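Local structure of lipoprotein LpqN (Mycobacterium tuberculosis, 6MNA) at residues Arg101-Gly106 with Thr120-Leu125; Lys179-Ala184 with Asn202-Asp207. The protein takes part in cell envelope biogenesis, interacts with periplasmic loops of the mycolate transporters MmpL3 and MmpL11, and acts as a virulence factor that associates with host CBL. One frame throughout, in Å; residues are numbered along the deposited sequence.

Contact 1 of 2, residues Arg101-Gly106 with Thr120-Leu125; sequences RAPYGG and TIVAIL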
ATOM      1  N   ARG A 101      11.614  -7.747  -1.731  1.00 35.20           N
ATOM      2  CA  ARG A 101      11.258  -6.873  -0.621  1.00 41.20           C
ATOM      3  C   ARG A 101      10.336  -5.733  -1.044  1.00 40.89           C
ATOM      4  O   ARG A 101       9.636  -5.175  -0.198  1.00 34.56           O
ATOM      5  CB  ARG A 101      12.532  -6.281   0.006  1.00 51.49           C
ATOM      6  CG  ARG A 101      12.936  -6.839   1.386  1.00 58.97           C
ATOM      7  CD  ARG A 101      13.521  -5.717   2.268  1.00 77.28           C
ATOM      8  NE  ARG A 101      12.519  -4.693   2.586  1.00 87.09           N
ATOM      9  CZ  ARG A 101      12.789  -3.426   2.906  1.00 80.91           C
ATOM     10  NH1 ARG A 101      14.046  -2.991   2.946  1.00 68.90           N
ATOM     11  NH2 ARG A 101      11.789  -2.590   3.180  1.00 64.01           N
ATOM     12  N   ALA A 102      10.348  -5.356  -2.327  1.00 30.13           N
ATOM     13  CA  ALA A 102       9.585  -4.203  -2.826  1.00 25.60           C
ATOM     14  C   ALA A 102       9.009  -4.615  -4.172  1.00 26.86           C
ATOM     15  O   ALA A 102       9.567  -4.290  -5.224  1.00 28.31           O
ATOM     16  CB  ALA A 102      10.462  -2.976  -2.965  1.00 24.08           C
ATOM     17  N   PRO A 103       7.927  -5.381  -4.158  1.00 24.37           N
ATOM     18  CA  PRO A 103       7.468  -6.065  -5.371  1.00 30.61           C
ATOM     19  C   PRO A 103       7.192  -5.164  -6.551  1.00 31.98           C
ATOM     20  O   PRO A 103       7.449  -5.553  -7.698  1.00 29.22           O
ATOM     21  CB  PRO A 103       6.194  -6.754  -4.871  1.00 30.86           C
ATOM     22  CG  PRO A 103       6.494  -7.048  -3.467  1.00 33.44           C
ATOM     23  CD  PRO A 103       7.201  -5.848  -2.971  1.00 27.61           C
ATOM     24  N   TYR A 104       6.658  -3.983  -6.315  1.00 21.58           N
ATOM     25  CA  TYR A 104       6.415  -3.004  -7.373  1.00 21.37           C
ATOM     26  C   TYR A 104       7.240  -1.756  -7.145  1.00 25.71           C
ATOM     27  O   TYR A 104       6.859  -0.649  -7.538  1.00 27.41           O
ATOM     28  CB  TYR A 104       4.935  -2.677  -7.468  1.00 23.19           C
ATOM     29  CG  TYR A 104       4.462  -2.070  -8.747  1.00 22.90           C
ATOM     30  CD1 TYR A 104       4.351  -2.836  -9.917  1.00 25.93           C
ATOM     31  CD2 TYR A 104       4.101  -0.741  -8.808  1.00 23.13           C
ATOM     32  CE1 TYR A 104       3.872  -2.289 -11.069  1.00 25.92           C
ATOM     33  CE2 TYR A 104       3.622  -0.178  -9.986  1.00 28.28           C
ATOM     34  CZ  TYR A 104       3.523  -0.959 -11.104  1.00 31.28           C
ATOM     35  OH  TYR A 104       3.059  -0.405 -12.261  1.00 29.45           O
ATOM     36  N   GLY A 105       8.400  -1.938  -6.541  1.00 26.55           N
ATOM     37  CA  GLY A 105       9.275  -0.824  -6.291  1.00 20.15           C
ATOM     38  C   GLY A 105       8.858  -0.152  -5.006  1.00 22.11           C
ATOM     39  O   GLY A 105       7.977  -0.611  -4.281  1.00 25.73           O
ATOM     40  N   GLY A 106       9.523   0.947  -4.719  1.00 27.79           N
ATOM     41  CA  GLY A 106       9.313   1.594  -3.437  1.00 30.70           C
ATOM     42  C   GLY A 106      10.262   2.753  -3.304  1.00 34.08           C
ATOM     43  O   GLY A 106      11.055   3.052  -4.199  1.00 30.28           O
ATOM     44  N   THR A 120      10.329   3.690   5.052  1.00 29.69           N
ATOM     45  CA  THR A 120      10.149   3.153   3.710  1.00 26.19           C
ATOM     46  C   THR A 120       8.668   3.142   3.336  1.00 27.56           C
ATOM     47  O   THR A 120       7.794   2.920   4.174  1.00 23.23           O
ATOM     48  CB  THR A 120      10.673   1.716   3.576  1.00 32.48           C
ATOM     49  OG1 THR A 120       9.864   0.831   4.365  1.00 37.73           O
ATOM     50  CG2 THR A 120      12.136   1.594   4.021  1.00 35.34           C
ATOM     51  N   ILE A 121       8.416   3.282   2.038  1.00 26.49           N
ATOM     52  CA  ILE A 121       7.090   3.076   1.484  1.00 21.00           C
ATOM     53  C   ILE A 121       7.292   2.162   0.274  1.00 27.41           C
ATOM     54  O   ILE A 121       8.075   2.479  -0.625  1.00 25.49           O
ATOM     55  CB  ILE A 121       6.416   4.381   1.079  1.00 21.43           C
ATOM     56  CG1 ILE A 121       6.419   5.376   2.251  1.00 27.14           C
ATOM     57  CG2 ILE A 121       5.008   4.080   0.588  1.00 29.01           C
ATOM     58  CD1 ILE A 121       5.833   6.695   1.894  1.00 33.38           C
ATOM     59  N   VAL A 122       6.659   1.012   0.321  1.00 24.08           N
ATOM     60  CA  VAL A 122       6.819  -0.059  -0.640  1.00 25.62           C
ATOM     61  C   VAL A 122       5.501  -0.201  -1.382  1.00 24.16           C
ATOM     62  O   VAL A 122       4.428  -0.111  -0.790  1.00 23.50           O
ATOM     63  CB  VAL A 122       7.212  -1.349   0.100  1.00 31.21           C
ATOM     64  CG1 VAL A 122       6.735  -2.556  -0.621  1.00 35.98           C
ATOM     65  CG2 VAL A 122       8.744  -1.354   0.340  1.00 32.34           C
ATOM     66  N   ALA A 123       5.579  -0.484  -2.664  1.00 21.00           N
ATOM     67  CA  ALA A 123       4.390  -0.697  -3.473  1.00 25.34           C
ATOM     68  C   ALA A 123       4.259  -2.158  -3.889  1.00 21.58           C
ATOM     69  O   ALA A 123       5.263  -2.864  -4.123  1.00 22.37           O
ATOM     70  CB  ALA A 123       4.422   0.210  -4.699  1.00 24.19           C
ATOM     71  N   ILE A 124       3.022  -2.625  -3.958  1.00 18.51           N
ATOM     72  CA  ILE A 124       2.666  -3.940  -4.454  1.00 22.03           C
ATOM     73  C   ILE A 124       1.517  -3.782  -5.450  1.00 21.75           C
ATOM     74  O   ILE A 124       0.572  -3.042  -5.192  1.00 21.27           O
ATOM     75  CB  ILE A 124       2.221  -4.891  -3.339  1.00 27.58           C
ATOM     76  CG1 ILE A 124       3.213  -4.890  -2.167  1.00 34.65           C
ATOM     77  CG2 ILE A 124       2.015  -6.290  -3.928  1.00 29.05           C
ATOM     78  CD1 ILE A 124       2.642  -5.537  -0.935  1.00 40.24           C
ATOM     79  N   LEU A 125       1.603  -4.449  -6.588  1.00 20.91           N
ATOM     80  CA  LEU A 125       0.520  -4.349  -7.567  1.00 20.94           C
ATOM     81  C   LEU A 125       0.091  -5.755  -7.939  1.00 27.99           C
ATOM     82  O   LEU A 125       0.916  -6.582  -8.377  1.00 22.24           O
ATOM     83  CB  LEU A 125       0.968  -3.578  -8.810  1.00 23.14           C
ATOM     84  CG  LEU A 125       0.061  -2.661  -9.649  1.00 34.80           C
ATOM     85  CD1 LEU A 125       0.269  -2.805 -11.151  1.00 23.13           C
ATOM     86  CD2 LEU A 125      -1.418  -2.663  -9.274  1.00 25.86           C
TER

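Contact 2 of 2, residues Lys179-Ala184 with Asn202-Asp207; sequences KLRTVA and NADALD. With U2D (6-O-decanoyl-alpha-D-glucopyranose), chain B.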
ATOM      1  N   LYS A 179       9.264  -1.931  20.194  1.00 32.19           N
ATOM      2  CA  LYS A 179       9.419  -0.595  19.652  1.00 26.78           C
ATOM      3  C   LYS A 179       8.137  -0.176  18.945  1.00 36.80           C
ATOM      4  O   LYS A 179       7.578  -0.943  18.154  1.00 31.86           O
ATOM      5  CB  LYS A 179      10.585  -0.505  18.676  1.00 35.90           C
ATOM      6  CG  LYS A 179      11.901  -1.053  19.217  1.00 38.06           C
ATOM      7  CD  LYS A 179      13.052  -0.637  18.304  1.00 50.01           C
ATOM      8  CE  LYS A 179      14.290  -1.536  18.463  1.00 56.90           C
ATOM      9  NZ  LYS A 179      14.854  -1.535  19.859  1.00 51.10           N
ATOM     10  N   LEU A 180       7.703   1.055  19.194  1.00 27.55           N
ATOM     11  CA  LEU A 180       6.517   1.572  18.507  1.00 28.32           C
ATOM     12  C   LEU A 180       6.869   1.973  17.084  1.00 25.56           C
ATOM     13  O   LEU A 180       7.846   2.708  16.851  1.00 22.87           O
ATOM     14  CB  LEU A 180       5.948   2.769  19.248  1.00 27.44           C
ATOM     15  CG  LEU A 180       4.489   3.074  18.916  1.00 26.76           C
ATOM     16  CD1 LEU A 180       3.604   1.960  19.479  1.00 31.10           C
ATOM     17  CD2 LEU A 180       4.105   4.457  19.492  1.00 30.81           C
ATOM     18  N   ARG A 181       6.029   1.544  16.126  1.00 28.64           N
ATOM     19  CA  ARG A 181       6.207   1.878  14.727  1.00 26.11           C
ATOM     20  C   ARG A 181       4.937   2.517  14.176  1.00 19.87           C
ATOM     21  O   ARG A 181       3.839   2.181  14.601  1.00 28.54           O
ATOM     22  CB  ARG A 181       6.541   0.619  13.891  1.00 25.98           C
ATOM     23  CG  ARG A 181       7.613  -0.284  14.527  1.00 35.29           C
ATOM     24  CD  ARG A 181       8.057  -1.384  13.518  1.00 39.86           C
ATOM     25  NE  ARG A 181       8.594  -0.768  12.314  1.00 32.63           N
ATOM     26  CZ  ARG A 181       9.874  -0.441  12.151  1.00 36.93           C
ATOM     27  NH1 ARG A 181      10.746  -0.686  13.126  1.00 37.98           N
ATOM     28  NH2 ARG A 181      10.286   0.145  11.037  1.00 37.28           N
ATOM     29  N   THR A 182       5.117   3.460  13.266  1.00 21.87           N
ATOM     30  CA  THR A 182       4.016   4.038  12.502  1.00 21.18           C
ATOM     31  C   THR A 182       3.862   3.243  11.222  1.00 24.94           C
ATOM     32  O   THR A 182       4.841   3.026  10.516  1.00 25.25           O
ATOM     33  CB  THR A 182       4.282   5.496  12.179  1.00 24.67           C
ATOM     34  OG1 THR A 182       4.266   6.248  13.404  1.00 29.29           O
ATOM     35  CG2 THR A 182       3.204   6.072  11.272  1.00 32.83           C
ATOM     36  N   VAL A 183       2.647   2.815  10.931  1.00 22.88           N
ATOM     37  CA  VAL A 183       2.406   2.058   9.685  1.00 17.94           C
ATOM     38  C   VAL A 183       1.178   2.658   9.026  1.00 23.84           C
ATOM     39  O   VAL A 183       0.268   3.176   9.692  1.00 21.85           O
ATOM     40  CB  VAL A 183       2.236   0.577  10.004  1.00 19.16           C
ATOM     41  CG1 VAL A 183       1.022   0.338  10.931  1.00 26.70           C
ATOM     42  CG2 VAL A 183       2.157  -0.263   8.713  1.00 36.28           C
ATOM     43  N   ALA A 184       1.162   2.621   7.704  1.00 21.97           N
ATOM     44  CA  ALA A 184      -0.029   3.069   7.012  1.00 20.62           C
ATOM     45  C   ALA A 184      -0.099   2.286   5.717  1.00 26.87           C
ATOM     46  O   ALA A 184       0.919   1.819   5.200  1.00 24.71           O
ATOM     47  CB  ALA A 184      -0.029   4.561   6.727  1.00 24.25           C
ATOM     48  N   ASN A 202       2.533   0.588   1.167  1.00 23.09           N
ATOM     49  CA  ASN A 202       2.740   0.182   2.550  1.00 21.24           C
ATOM     50  C   ASN A 202       3.848   1.026   3.165  1.00 25.48           C
ATOM     51  O   ASN A 202       5.018   0.884   2.801  1.00 24.44           O
ATOM     52  CB  ASN A 202       3.120  -1.291   2.644  1.00 25.98           C
ATOM     53  CG  ASN A 202       2.012  -2.214   2.194  1.00 28.65           C
ATOM     54  OD1 ASN A 202       0.843  -1.932   2.406  1.00 31.16           O
ATOM     55  ND2 ASN A 202       2.378  -3.328   1.599  1.00 32.35           N
ATOM     56  N   ALA A 203       3.512   1.823   4.157  1.00 21.35           N
ATOM     57  CA  ALA A 203       4.469   2.754   4.729  1.00 24.87           C
ATOM     58  C   ALA A 203       4.795   2.282   6.131  1.00 26.84           C
ATOM     59  O   ALA A 203       3.907   1.804   6.863  1.00 25.11           O
ATOM     60  CB  ALA A 203       3.924   4.178   4.725  1.00 29.88           C
ATOM     61  N   ASP A 204       6.065   2.416   6.516  1.00 23.82           N
ATOM     62  CA  ASP A 204       6.500   1.887   7.799  1.00 27.07           C
ATOM     63  C   ASP A 204       7.709   2.667   8.294  1.00 29.88           C
ATOM     64  O   ASP A 204       8.632   2.912   7.529  1.00 22.66           O
ATOM     65  CB  ASP A 204       6.829   0.401   7.682  1.00 35.06           C
ATOM     66  CG  ASP A 204       7.562  -0.135   8.905  1.00 46.37           C
ATOM     67  OD1 ASP A 204       6.980  -0.086   9.993  1.00 42.08           O
ATOM     68  OD2 ASP A 204       8.720  -0.598   8.783  1.00 59.49           O
ATOM     69  N   ALA A 205       7.685   3.077   9.566  1.00 23.70           N
ATOM     70  CA  ALA A 205       8.831   3.780  10.119  1.00 26.14           C
ATOM     71  C   ALA A 205       8.743   3.691  11.629  1.00 30.30           C
ATOM     72  O   ALA A 205       7.680   3.422  12.194  1.00 26.48           O
ATOM     73  CB  ALA A 205       8.887   5.247   9.700  1.00 26.54           C
ATOM     74  N   LEU A 206       9.878   3.915  12.277  1.00 28.61           N
ATOM     75  CA  LEU A 206       9.850   4.100  13.723  1.00 28.23           C
ATOM     76  C   LEU A 206       8.994   5.302  14.083  1.00 21.63           C
ATOM     77  O   LEU A 206       8.929   6.284  13.341  1.00 26.47           O
ATOM     78  CB  LEU A 206      11.271   4.285  14.235  1.00 29.07           C
ATOM     79  CG  LEU A 206      12.150   3.036  14.137  1.00 35.60           C
ATOM     80  CD1 LEU A 206      13.610   3.435  14.404  1.00 43.65           C
ATOM     81  CD2 LEU A 206      11.697   1.907  15.076  1.00 34.07           C
ATOM     82  N   ASP A 207       8.407   5.254  15.293  1.00 28.31           N
ATOM     83  CA  ASP A 207       7.543   6.327  15.782  1.00 25.46           C
ATOM     84  C   ASP A 207       8.184   7.702  15.621  1.00 31.38           C
ATOM     85  O   ASP A 207       7.545   8.651  15.158  1.00 28.98           O
ATOM     86  CB  ASP A 207       7.184   6.060  17.253  1.00 32.15           C
ATOM     87  CG  ASP A 207       6.304   7.157  17.843  1.00 40.42           C
ATOM     88  OD1 ASP A 207       5.143   7.264  17.399  1.00 33.86           O
ATOM     89  OD2 ASP A 207       6.785   7.912  18.727  1.00 29.76           O
TER
HETATM   90  C1  U2D B   1      -2.397   7.914  13.238  1.00 72.91           C
HETATM   91  C2  U2D B   1      -3.970   7.980  13.055  1.00 73.67           C
HETATM   92  C3  U2D B   1      -4.354   8.333  11.583  1.00 65.33           C
HETATM   93  C4  U2D B   1      -3.230   9.199  11.086  1.00 82.26           C
HETATM   94  C5  U2D B   1      -2.061   8.150  10.944  1.00 67.87           C
HETATM   95  C6  U2D B   1      -0.683   8.728  10.693  1.00 61.78           C
HETATM   96  CAX U2D B   1       0.253   7.580   8.810  1.00 52.26           C
HETATM   97  CAY U2D B   1       1.620   8.171   8.521  1.00 52.70           C
HETATM   98  CAZ U2D B   1       1.690   8.808   7.134  1.00 52.09           C
HETATM   99  CBA U2D B   1       1.826   7.782   6.023  1.00 49.42           C
HETATM  100  CBB U2D B   1       0.507   7.568   5.228  1.00 50.95           C
HETATM  101  CBC U2D B   1       1.043   6.675   4.108  1.00 52.72           C
HETATM  102  CBD U2D B   1      -0.131   6.140   3.338  1.00 48.75           C
HETATM  103  CBE U2D B   1       0.436   5.016   2.394  1.00 40.03           C
HETATM  104  CBF U2D B   1       1.414   5.695   1.449  1.00 40.93           C
HETATM  105  CBG U2D B   1       0.741   6.823   0.621  1.00 46.06           C
HETATM  106  O11 U2D B   1      -0.748   8.324   8.112  1.00 65.94           O
HETATM  107  O2  U2D B   1      -4.640   6.749  13.389  1.00 69.95           O
HETATM  108  O3  U2D B   1      -5.678   8.923  11.468  1.00 72.84           O
HETATM  109  O4  U2D B   1      -3.529   9.835   9.829  1.00 62.51           O
HETATM  110  O5  U2D B   1      -1.854   7.275  12.108  1.00 67.21           O
HETATM  111  O6  U2D B   1       0.076   7.603  10.237  1.00 50.79           O
HETATM  112  O   HOH W   1       3.945   5.300  15.960  1.00 32.55           O

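Contact 1 of 2, residues Arg101-Gly106 with Thr120-Leu125
Y104 N donates to A123 O at 2.8 Å, and A123 N donates in turn to G105 O at 2.9 Å. The two bonds lay the type I beta turn A102-G105 against strand 120-130, just before the chain enters strand 106-109 of the antiparallel sheet of this Mog1p/PsbP-like domain. The second bond is the straighter (167°). Beside them the Y104 ring runs alongside L125, both pointing the same way. L125 CB lies over one ring face, 3.8 Å from the centroid, and L125 CD1 comes within 3.6 Å of Y104 CE1. The ring gets there because CG is anti to the backbone N (chi1 -160°); A123 CB is at its edge, and H77 stacks on it. On the preceding residue, the P103 ring brings CD to V122 CG1 and CG to I124 CG1, while A102 CB meets the other branch of V122, CG2. I121 points away from the turn; its side chain touches helix 210-223 and the bound decanoyl glucose. Just after the turn, where strand 106-109 begins, G106 pairs with V122 as an antiparallel non-hydrogen-bonded pair; G106 CA lies 3.2 Å from I121 O, in a place where a CB would collide with that oxygen. The turn itself is closed by G105 N, which donates to A102 O at 2.9 Å.

Contact 2 of 2, residues Lys179-Ala184 with Asn202-Asp207
T182 OG1, which faces D207 across the contact, is held by two groups. A water 2.7 Å from T182 OG1 donates to D207 OD1, and T210 OG1, at the start of helix 210-223, is the second partner. D207 also comes in through its backbone, its N donating to L180 O at 3.0 Å, and its carboxylate lies across the end of the L180 side chain, where OD1 approaches CD2. On the other face of the sheet, R181 grips D204 side-on with two nitrogens. The bond from NE is straight (171°) and 2.9 Å long to D204 OD1, whose syn lone pair it meets in the guanidinium plane. NH2 reaches D204 OD2 at 2.8 Å from above the carboxylate plane, and the two flat groups are turned 36° apart. A bend at chi3 (59°) swings the guanidinium back toward its partner strand; NH1, near L206 CD2, forms a further salt bridge with D117. Bound by both D204 and D117, R181 is fixed in its rotation and probably helps keep both carboxylates ionised.

These groups decorate the beta hairpin of strands 179-192 and 195-206. T182 pairs with A205 and A184 with A203 as hydrogen-bonded pairs, each with two N-H...O bonds; the straightest of these runs from A203 N to A184 O. Between them, in the non-hydrogen-bonded pair of V183 and D204, V183 CA lies 3.2 Å from A203 O in a CA-H...O contact. On the face bearing T182, A184, A203 and A205, the side chains of T182, A203 and A205 pack against L213 of helix 210-223. T182, A184 and A203 also meet the decanoyl glucose: A184 CB touches acyl carbon CBB at 3.4 Å, A203 CB packs on CBC, and T182 CG2 is 3.6 Å from the ester oxygen O6.

How the contacts relate
From the N terminus, the chain first closes contact 1: the loop after strand 93-96 is laid on strand 120-130, with the rest of strand 106-109 in the excursion between. Only later does contact 2 open and close, joining the two arms of the hairpin 179-192 and 195-206, so the contacts follow in series and do not cross. They meet in space because strands 120-130 and 195-206 are neighbours in the same antiparallel sheet. V122 O and T120 O probably accept bonds from N202 N and D204 N, respectively, and I121 packs on A203. The tie runs from the 101-106 turn across the sheet to strand 179-192, with helix 210-223 against I121, A203 and T182.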